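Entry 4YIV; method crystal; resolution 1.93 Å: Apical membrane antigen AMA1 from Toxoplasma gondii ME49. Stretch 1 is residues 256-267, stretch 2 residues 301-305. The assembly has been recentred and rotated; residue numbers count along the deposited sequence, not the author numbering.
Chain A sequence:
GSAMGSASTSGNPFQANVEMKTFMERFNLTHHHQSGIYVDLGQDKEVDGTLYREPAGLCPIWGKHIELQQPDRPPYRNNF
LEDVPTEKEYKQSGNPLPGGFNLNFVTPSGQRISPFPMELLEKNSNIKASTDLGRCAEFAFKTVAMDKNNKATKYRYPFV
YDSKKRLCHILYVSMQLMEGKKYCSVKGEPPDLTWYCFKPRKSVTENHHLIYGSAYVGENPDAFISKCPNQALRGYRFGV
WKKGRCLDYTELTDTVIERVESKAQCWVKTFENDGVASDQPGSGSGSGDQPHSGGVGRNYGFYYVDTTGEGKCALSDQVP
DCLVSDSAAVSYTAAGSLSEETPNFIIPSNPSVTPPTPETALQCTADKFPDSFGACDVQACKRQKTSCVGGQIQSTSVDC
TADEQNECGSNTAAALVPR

Stretch 1 (256-267) VIERVESKAQCW
Stretch 2 301-305: GFYYV

This is a small, mostly apolar contact in which the first turn of a helix, with I257 and V260 before it, packs on a strand that runs nearly antiparallel to the helix, with no direct hydrogen bond between them. Together the two sides bury 306 Å².

Residues 256-259 form a strand, 260-262 a loop, and 263-267 the start of a helix that continues onward. Residues 301-305 belong to a strand begun earlier. Helix and strand axes run at 159° and approach to 7.7 Å. In the backbone register K263 faces Y303, with K263 CA 5.5 Å from Y303 CA.

Y303 is the centre. Its phi/psi is -81/140, its chi1 is t and its chi2 is -88°, and its CA-to-CB bond points toward the other stretch. K263 (phi/psi -67/-26, chi1 p, the rest t) covers one ring face. K263 CB sits 3.9 Å from the centroid of the Y303 ring, 22° off the ring normal, a CH-pi contact. The end of the lysine chain leads away. V260 (-134/154, chi1 m) meets the ring edge, with V260 CG2 3.7 Å from Y303 CD2.

The CA-to-CB bond of C266 (-67/-45, chi1 t) points toward the other stretch. C266 SG is 3.5 Å from both F302 C and Y303 N, so the sulfur rests against the backbone. C266 CB and Y303 CB are 4.1 Å apart. The cysteine is bonded covalently elsewhere in the structure.

The CA-to-CB bond of Y304 (-155/173, chi1 p, chi2 -73°) points away, but the side-chain end comes nearer. Y304 OH reaches I257 CG2 at 3.3 Å, at the ring edge. I257 is -117/124, chi1 m, chi2 t.

The helix start is capped: Q265 N donates to S262 OG at 3.2 Å (S262 chi1 p). Q265 also pairs twice with E261: E261 N to Q265 OE1 and Q265 NE2 to E261 OE2, both 2.8 Å. One water bridges the stretches, 2.5 Å from Y303 OH and weakly bonded to E261 O at 3.4 Å.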

ATOM      1  N   VAL A 256      -9.587  16.803   6.122  1.00 24.11           N
ATOM      2  CA  VAL A 256     -10.675  16.712   5.210  1.00 25.68           C
ATOM      3  C   VAL A 256     -11.681  15.737   5.814  1.00 28.41           C
ATOM      4  O   VAL A 256     -11.336  14.584   6.103  1.00 28.95           O
ATOM      5  CB  VAL A 256     -10.200  16.220   3.801  1.00 24.31           C
ATOM      6  CG1 VAL A 256     -11.370  16.040   2.860  1.00 28.72           C
ATOM      7  CG2 VAL A 256      -9.176  17.200   3.206  1.00 26.58           C
ATOM      8  N   ILE A 257     -12.928  16.171   5.944  1.00 28.20           N
ATOM      9  CA  ILE A 257     -14.015  15.289   6.398  1.00 28.02           C
ATOM     10  C   ILE A 257     -15.064  15.142   5.313  1.00 31.06           C
ATOM     11  O   ILE A 257     -15.584  16.136   4.835  1.00 31.20           O
ATOM     12  CB  ILE A 257     -14.689  15.840   7.695  1.00 29.60           C
ATOM     13  CG1 ILE A 257     -13.673  15.923   8.832  1.00 28.33           C
ATOM     14  CG2 ILE A 257     -15.905  14.975   8.087  1.00 32.98           C
ATOM     15  CD1 ILE A 257     -14.179  16.594  10.077  1.00 36.27           C
ATOM     16  N   GLU A 258     -15.374  13.912   4.909  1.00 27.27           N
ATOM     17  CA  GLU A 258     -16.373  13.686   3.882  1.00 26.53           C
ATOM     18  C   GLU A 258     -17.368  12.596   4.262  1.00 33.33           C
ATOM     19  O   GLU A 258     -17.026  11.634   4.969  1.00 31.31           O
ATOM     20  CB  GLU A 258     -15.666  13.346   2.554  1.00 26.68           C
ATOM     21  CG  GLU A 258     -14.798  14.515   2.090  1.00 31.15           C
ATOM     22  CD  GLU A 258     -13.859  14.183   0.935  1.00 35.83           C
ATOM     23  OE1 GLU A 258     -13.682  12.978   0.634  1.00 30.61           O
ATOM     24  OE2 GLU A 258     -13.294  15.151   0.345  1.00 25.33           O
ATOM     25  N   ARG A 259     -18.611  12.749   3.804  1.00 29.90           N
ATOM     26  CA  ARG A 259     -19.621  11.715   4.010  1.00 32.62           C
ATOM     27  C   ARG A 259     -19.286  10.451   3.213  1.00 33.72           C
ATOM     28  O   ARG A 259     -18.846  10.526   2.071  1.00 32.15           O
ATOM     29  CB  ARG A 259     -21.005  12.230   3.612  1.00 39.77           C
ATOM     30  CG  ARG A 259     -21.511  13.361   4.504  1.00 49.33           C
ATOM     31  CD  ARG A 259     -23.028  13.365   4.627  0.60 52.55           C
ATOM     32  NE  ARG A 259     -23.447  14.435   5.527  0.60 63.32           N
ATOM     33  CZ  ARG A 259     -23.611  15.703   5.162  0.60 62.99           C
ATOM     34  NH1 ARG A 259     -23.981  16.613   6.060  0.60 60.23           N
ATOM     35  NH2 ARG A 259     -23.411  16.060   3.898  0.60 57.38           N
ATOM     36  N   VAL A 260     -19.481   9.284   3.816  1.00 28.81           N
ATOM     37  CA  VAL A 260     -19.370   8.035   3.075  1.00 33.06           C
ATOM     38  C   VAL A 260     -20.552   7.145   3.408  1.00 35.91           C
ATOM     39  O   VAL A 260     -21.140   7.267   4.477  1.00 33.59           O
ATOM     40  CB  VAL A 260     -18.043   7.300   3.396  1.00 31.79           C
ATOM     41  CG1 VAL A 260     -16.880   8.143   2.949  1.00 28.76           C
ATOM     42  CG2 VAL A 260     -17.934   7.004   4.905  1.00 29.38           C
ATOM     43  N   GLU A 261     -20.895   6.253   2.488  1.00 34.46           N
ATOM     44  CA  GLU A 261     -21.969   5.306   2.720  1.00 36.73           C
ATOM     45  C   GLU A 261     -21.494   4.057   3.482  1.00 41.05           C
ATOM     46  O   GLU A 261     -22.302   3.348   4.056  1.00 41.70           O
ATOM     47  CB  GLU A 261     -22.578   4.870   1.395  1.00 42.74           C
ATOM     48  CG  GLU A 261     -23.032   5.987   0.479  1.00 50.30           C
ATOM     49  CD  GLU A 261     -23.260   5.473  -0.930  0.60 52.69           C
ATOM     50  OE1 GLU A 261     -24.386   5.013  -1.218  0.60 55.26           O
ATOM     51  OE2 GLU A 261     -22.306   5.503  -1.739  0.60 50.39           O
ATOM     52  N   SER A 262     -20.192   3.778   3.450  1.00 35.26           N
ATOM     53  CA  SER A 262     -19.636   2.567   4.085  1.00 33.80           C
ATOM     54  C   SER A 262     -18.222   2.813   4.571  1.00 32.21           C
ATOM     55  O   SER A 262     -17.541   3.751   4.125  1.00 28.74           O
ATOM     56  CB  SER A 262     -19.612   1.385   3.120  1.00 33.64           C
ATOM     57  OG  SER A 262     -18.605   1.572   2.135  1.00 35.76           O
ATOM     58  N   LYS A 263     -17.759   1.990   5.498  1.00 28.25           N
ATOM     59  CA  LYS A 263     -16.382   2.148   5.933  1.00 33.76           C
ATOM     60  C   LYS A 263     -15.409   1.779   4.786  1.00 27.48           C
ATOM     61  O   LYS A 263     -14.290   2.294   4.705  1.00 25.71           O
ATOM     62  CB  LYS A 263     -16.124   1.333   7.206  1.00 33.40           C
ATOM     63  CG  LYS A 263     -16.435  -0.115   7.120  1.00 41.45           C
ATOM     64  CD  LYS A 263     -16.407  -0.749   8.530  1.00 48.24           C
ATOM     65  CE  LYS A 263     -16.270  -2.280   8.448  1.00 68.57           C
ATOM     66  NZ  LYS A 263     -16.013  -2.955   9.765  1.00 74.07           N
ATOM     67  N   ALA A 264     -15.828   0.933   3.863  1.00 28.54           N
ATOM     68  CA  ALA A 264     -14.913   0.540   2.794  1.00 30.15           C
ATOM     69  C   ALA A 264     -14.647   1.725   1.855  1.00 29.30           C
ATOM     70  O   ALA A 264     -13.551   1.828   1.303  1.00 24.91           O
ATOM     71  CB  ALA A 264     -15.451  -0.650   2.018  1.00 26.84           C
ATOM     72  N   GLN A 265     -15.624   2.625   1.703  1.00 25.56           N
ATOM     73  CA  GLN A 265     -15.420   3.839   0.898  1.00 23.40           C
ATOM     74  C   GLN A 265     -14.363   4.717   1.512  1.00 23.86           C
ATOM     75  O   GLN A 265     -13.580   5.323   0.803  1.00 24.00           O
ATOM     76  CB  GLN A 265     -16.722   4.639   0.734  1.00 30.12           C
ATOM     77  CG  GLN A 265     -17.724   3.953  -0.173  1.00 38.89           C
ATOM     78  CD  GLN A 265     -18.997   4.769  -0.378  1.00 47.84           C
ATOM     79  OE1 GLN A 265     -19.250   5.749   0.337  1.00 45.67           O
ATOM     80  NE2 GLN A 265     -19.798   4.368  -1.366  1.00 46.02           N
ATOM     81  N   CYS A 266     -14.316   4.749   2.820  1.00 26.83           N
ATOM     82  CA  CYS A 266     -13.314   5.516   3.512  1.00 25.17           C
ATOM     83  C   CYS A 266     -11.933   4.921   3.262  1.00 24.11           C
ATOM     84  O   CYS A 266     -11.016   5.622   2.966  1.00 22.69           O
ATOM     85  CB  CYS A 266     -13.598   5.571   5.001  1.00 25.73           C
ATOM     86  SG  CYS A 266     -12.547   6.658   5.951  1.00 28.47           S
ATOM     87  N   TRP A 267     -11.830   3.607   3.369  1.00 23.77           N
ATOM     88  CA  TRP A 267     -10.582   2.901   3.159  1.00 24.29           C
ATOM     89  C   TRP A 267     -10.075   3.199   1.756  1.00 24.75           C
ATOM     90  O   TRP A 267      -8.892   3.500   1.566  1.00 21.33           O
ATOM     91  CB  TRP A 267     -10.783   1.399   3.394  1.00 21.28           C
ATOM     92  CG  TRP A 267      -9.639   0.557   2.896  1.00 21.92           C
ATOM     93  CD1 TRP A 267      -8.394   0.432   3.470  1.00 19.41           C
ATOM     94  CD2 TRP A 267      -9.633  -0.310   1.752  1.00 20.63           C
ATOM     95  NE1 TRP A 267      -7.626  -0.428   2.738  1.00 17.83           N
ATOM     96  CE2 TRP A 267      -8.352  -0.906   1.689  1.00 19.66           C
ATOM     97  CE3 TRP A 267     -10.572  -0.642   0.784  1.00 22.52           C
ATOM     98  CZ2 TRP A 267      -7.994  -1.806   0.692  1.00 21.31           C
ATOM     99  CZ3 TRP A 267     -10.213  -1.544  -0.203  1.00 23.34           C
ATOM    100  CH2 TRP A 267      -8.933  -2.103  -0.246  1.00 22.35           C
ATOM    101  N   GLY A 301      -6.518   7.903   7.535  1.00 24.59           N
ATOM    102  CA  GLY A 301      -7.890   8.279   7.749  1.00 22.88           C
ATOM    103  C   GLY A 301      -8.651   7.356   8.654  1.00 26.65           C
ATOM    104  O   GLY A 301      -8.145   6.282   9.040  1.00 27.43           O
ATOM    105  N   PHE A 302      -9.849   7.787   9.022  1.00 24.73           N
ATOM    106  CA  PHE A 302     -10.784   6.873   9.678  1.00 24.94           C
ATOM    107  C   PHE A 302     -12.227   7.125   9.382  1.00 28.87           C
ATOM    108  O   PHE A 302     -12.680   8.244   9.130  1.00 25.79           O
ATOM    109  CB  PHE A 302     -10.586   6.866  11.209  1.00 23.45           C
ATOM    110  CG  PHE A 302     -10.674   8.225  11.878  1.00 25.15           C
ATOM    111  CD1 PHE A 302     -11.903   8.763  12.274  1.00 26.92           C
ATOM    112  CD2 PHE A 302      -9.512   8.955  12.136  1.00 26.72           C
ATOM    113  CE1 PHE A 302     -11.955  10.011  12.931  1.00 25.23           C
ATOM    114  CE2 PHE A 302      -9.558  10.183  12.799  1.00 26.41           C
ATOM    115  CZ  PHE A 302     -10.782  10.705  13.194  1.00 27.24           C
ATOM    116  N   TYR A 303     -12.939   6.010   9.390  1.00 26.15           N
ATOM    117  CA  TYR A 303     -14.366   6.003   9.378  1.00 27.58           C
ATOM    118  C   TYR A 303     -14.873   6.239  10.796  1.00 28.05           C
ATOM    119  O   TYR A 303     -14.294   5.733  11.758  1.00 25.65           O
ATOM    120  CB  TYR A 303     -14.849   4.680   8.848  1.00 28.11           C
ATOM    121  CG  TYR A 303     -16.320   4.548   8.934  1.00 28.30           C
ATOM    122  CD1 TYR A 303     -16.910   4.049  10.084  1.00 33.08           C
ATOM    123  CD2 TYR A 303     -17.131   4.920   7.877  1.00 31.88           C
ATOM    124  CE1 TYR A 303     -18.256   3.926  10.185  1.00 34.82           C
ATOM    125  CE2 TYR A 303     -18.498   4.808   7.976  1.00 33.22           C
ATOM    126  CZ  TYR A 303     -19.045   4.294   9.139  1.00 34.43           C
ATOM    127  OH  TYR A 303     -20.399   4.150   9.292  1.00 33.90           O
ATOM    128  N   TYR A 304     -15.931   7.031  10.926  1.00 27.48           N
ATOM    129  CA  TYR A 304     -16.593   7.232  12.208  1.00 29.00           C
ATOM    130  C   TYR A 304     -18.027   7.635  11.924  1.00 33.71           C
ATOM    131  O   TYR A 304     -18.396   7.844  10.778  1.00 32.14           O
ATOM    132  CB  TYR A 304     -15.885   8.288  13.061  1.00 30.23           C
ATOM    133  CG  TYR A 304     -15.975   9.708  12.518  1.00 33.03           C
ATOM    134  CD1 TYR A 304     -15.242  10.102  11.406  1.00 32.60           C
ATOM    135  CD2 TYR A 304     -16.788  10.642  13.124  1.00 32.43           C
ATOM    136  CE1 TYR A 304     -15.326  11.386  10.912  1.00 31.10           C
ATOM    137  CE2 TYR A 304     -16.883  11.933  12.649  1.00 37.41           C
ATOM    138  CZ  TYR A 304     -16.154  12.307  11.547  1.00 38.30           C
ATOM    139  OH  TYR A 304     -16.252  13.599  11.082  1.00 37.16           O
ATOM    140  N   VAL A 305     -18.828   7.726  12.981  1.00 35.13           N
ATOM    141  CA  VAL A 305     -20.230   8.063  12.857  1.00 36.96           C
ATOM    142  C   VAL A 305     -20.446   9.377  13.582  1.00 40.34           C
ATOM    143  O   VAL A 305     -20.089   9.527  14.748  1.00 39.38           O
ATOM    144  CB  VAL A 305     -21.131   6.971  13.434  1.00 43.41           C
ATOM    145  CG1 VAL A 305     -22.598   7.397  13.351  1.00 43.09           C
ATOM    146  CG2 VAL A 305     -20.914   5.678  12.668  1.00 40.00           C
TER
HETATM  147  O   HOH W   1     -21.760   4.484   7.188  1.00 48.64           O